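Local coordinates for macrophage migration inhibitory factor-like protein (Leishmania major, PDB 3FWT) that belongs to the macrophage migration inhibitory factor family, small alpha/beta proteins that assemble as trimers, at residues A[30-33]-A[34-38]. Numbering follows the deposited sequence.
Sequences VSLD and DQKRA
Asp33 caps the helix that begins at Asp34: its OD1 takes the backbone N-H of Lys36 at 2.8 Å in a nearly straight bond (168°). With CG between the backbone N and the carbonyl carbon (chi1 56°), OD1 faces the amides of the first turn and also rests 3.3 Å from CB of Lys36. The carbonyl O of Asp33 takes the next amide, Arg37 N, at 3.0 Å, an i to i+4 helical bond. That same oxygen lies 3.5 Å from the guanidinium plane of Arg37, over its centre; the Arg37 side chain bends at chi3 (-82°), which brings the group over the Asp33 carbonyl. NH2 of Arg37 forms a salt bridge with Asp34 OD2 at 2.9 Å; OD2 lies in the guanidinium plane but is met on its anti side, out of the carboxylate plane. NH1 makes a weak bond to Leu32 O. The packed side is Leu32, buried against Phe63 and Cys109, with its CD1 4.0 Å from Arg37 CG. On the solvent side the grip is looser: a water links Asp33 OD2 to Gln35 OE1, its second bond weak. Two acids at the N-terminal end of the helix, one bonded to an amide and one to Arg37, are consistent with the positive end of the helix dipole, which would tend to keep them ionised.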
ATOM      1  N   VAL A  30      15.790  -5.184  -4.506  1.00  9.53           N
ATOM      2  CA  VAL A  30      16.437  -6.320  -5.168  1.00 10.74           C
ATOM      3  C   VAL A  30      15.468  -7.182  -6.005  1.00 12.35           C
ATOM      4  O   VAL A  30      14.262  -7.064  -5.904  1.00 13.41           O
ATOM      5  CB  VAL A  30      17.064  -7.279  -4.130  1.00 11.27           C
ATOM      6  CG1 VAL A  30      17.873  -6.543  -3.111  1.00 13.25           C
ATOM      7  CG2 VAL A  30      15.957  -8.072  -3.361  1.00  7.93           C
ATOM      8  N   SER A  31      16.019  -8.072  -6.822  1.00 12.02           N
ATOM      9  CA  SER A  31      15.215  -8.965  -7.609  1.00 14.54           C
ATOM     10  C   SER A  31      14.983 -10.230  -6.794  1.00 13.92           C
ATOM     11  O   SER A  31      15.878 -10.657  -6.073  1.00 15.76           O
ATOM     12  CB  SER A  31      15.975  -9.264  -8.911  1.00 16.16           C
ATOM     13  OG  SER A  31      15.362 -10.276  -9.661  1.00 20.37           O
ATOM     14  N   LEU A  32      13.799 -10.817  -6.842  1.00 12.60           N
ATOM     15  CA  LEU A  32      13.558 -12.019  -6.043  1.00 15.87           C
ATOM     16  C   LEU A  32      13.303 -13.088  -7.082  1.00 16.47           C
ATOM     17  O   LEU A  32      12.880 -12.768  -8.196  1.00 18.27           O
ATOM     18  CB  LEU A  32      12.301 -11.857  -5.183  1.00 14.41           C
ATOM     19  CG  LEU A  32      12.379 -10.833  -4.100  1.00 19.24           C
ATOM     20  CD1 LEU A  32      10.927 -10.699  -3.470  1.00 18.27           C
ATOM     21  CD2 LEU A  32      13.380 -11.280  -3.131  1.00 17.73           C
ATOM     22  N   ASP A  33      13.583 -14.340  -6.786  1.00 17.68           N
ATOM     23  CA  ASP A  33      13.166 -15.376  -7.729  1.00 15.61           C
ATOM     24  C   ASP A  33      12.103 -16.211  -7.083  1.00 14.99           C
ATOM     25  O   ASP A  33      11.671 -15.940  -5.955  1.00 14.32           O
ATOM     26  CB  ASP A  33      14.321 -16.258  -8.186  1.00 15.54           C
ATOM     27  CG  ASP A  33      15.075 -16.917  -6.994  1.00 16.08           C
ATOM     28  OD1 ASP A  33      14.486 -17.043  -5.872  1.00 14.25           O
ATOM     29  OD2 ASP A  33      16.245 -17.279  -7.206  1.00 15.82           O
ATOM     30  N   ASP A  34      11.639 -17.216  -7.791  1.00 14.85           N
ATOM     31  CA  ASP A  34      10.641 -18.084  -7.174  1.00 16.57           C
ATOM     32  C   ASP A  34      11.008 -18.809  -5.837  1.00 14.63           C
ATOM     33  O   ASP A  34      10.106 -18.988  -4.999  1.00 12.23           O
ATOM     34  CB  ASP A  34      10.161 -19.093  -8.162  1.00 17.27           C
ATOM     35  CG  ASP A  34       9.039 -18.548  -9.069  1.00 20.87           C
ATOM     36  OD1 ASP A  34       8.612 -19.296  -9.976  1.00 17.53           O
ATOM     37  OD2 ASP A  34       8.687 -17.359  -8.933  1.00 18.85           O
ATOM     38  N   GLN A  35      12.259 -19.279  -5.686  1.00 14.20           N
ATOM     39  CA  GLN A  35      12.715 -19.966  -4.455  1.00 14.04           C
ATOM     40  C   GLN A  35      12.652 -19.012  -3.235  1.00 11.48           C
ATOM     41  O   GLN A  35      12.107 -19.321  -2.125  1.00 10.77           O
ATOM     42  CB  GLN A  35      14.163 -20.519  -4.667  1.00 16.66           C
ATOM     43  CG  GLN A  35      14.294 -21.557  -5.898  1.00 21.34           C
ATOM     44  CD  GLN A  35      15.744 -21.913  -6.322  1.00 23.95           C
ATOM     45  OE1 GLN A  35      16.339 -21.261  -7.203  1.00 22.45           O
ATOM     46  NE2 GLN A  35      16.290 -22.984  -5.731  1.00 22.58           N
ATOM     47  N   LYS A  36      13.158 -17.799  -3.474  1.00 11.45           N
ATOM     48  CA  LYS A  36      13.194 -16.818  -2.444  1.00 10.20           C
ATOM     49  C   LYS A  36      11.810 -16.345  -2.087  1.00 11.29           C
ATOM     50  O   LYS A  36      11.498 -16.139  -0.911  1.00 11.18           O
ATOM     51  CB  LYS A  36      14.019 -15.594  -2.909  1.00 11.63           C
ATOM     52  CG  LYS A  36      15.582 -15.679  -2.774  1.00 16.21           C
ATOM     53  CD  LYS A  36      16.198 -14.579  -3.669  1.00 24.78           C
ATOM     54  CE  LYS A  36      17.740 -14.377  -3.369  1.00 26.97           C
ATOM     55  NZ  LYS A  36      18.266 -15.751  -2.948  1.00 31.42           N
ATOM     56  N   ARG A  37      10.920 -16.159  -3.078  1.00 11.70           N
ATOM     57  CA  ARG A  37       9.554 -15.862  -2.637  1.00 11.55           C
ATOM     58  C   ARG A  37       8.920 -17.023  -1.913  1.00 12.03           C
ATOM     59  O   ARG A  37       8.245 -16.795  -0.912  1.00 11.12           O
ATOM     60  CB  ARG A  37       8.623 -15.456  -3.777  1.00  9.84           C
ATOM     61  CG  ARG A  37       9.016 -14.101  -4.432  1.00 12.26           C
ATOM     62  CD  ARG A  37       8.063 -13.784  -5.644  1.00 10.01           C
ATOM     63  NE  ARG A  37       8.474 -14.470  -6.878  1.00 15.73           N
ATOM     64  CZ  ARG A  37       9.326 -13.957  -7.765  1.00 11.05           C
ATOM     65  NH1 ARG A  37       9.820 -12.727  -7.589  1.00  9.81           N
ATOM     66  NH2 ARG A  37       9.697 -14.661  -8.828  1.00 12.50           N
ATOM     67  N   ALA A  38       9.111 -18.243  -2.398  1.00 11.27           N
ATOM     68  CA  ALA A  38       8.536 -19.370  -1.668  1.00 11.91           C
ATOM     69  C   ALA A  38       9.089 -19.468  -0.203  1.00 13.15           C
ATOM     70  O   ALA A  38       8.345 -19.688   0.768  1.00 13.36           O
ATOM     71  CB  ALA A  38       8.695 -20.664  -2.464  1.00 11.64           C
TER
HETATM   72  O   HOH W   1      17.334 -18.754  -5.564  1.00 22.74           O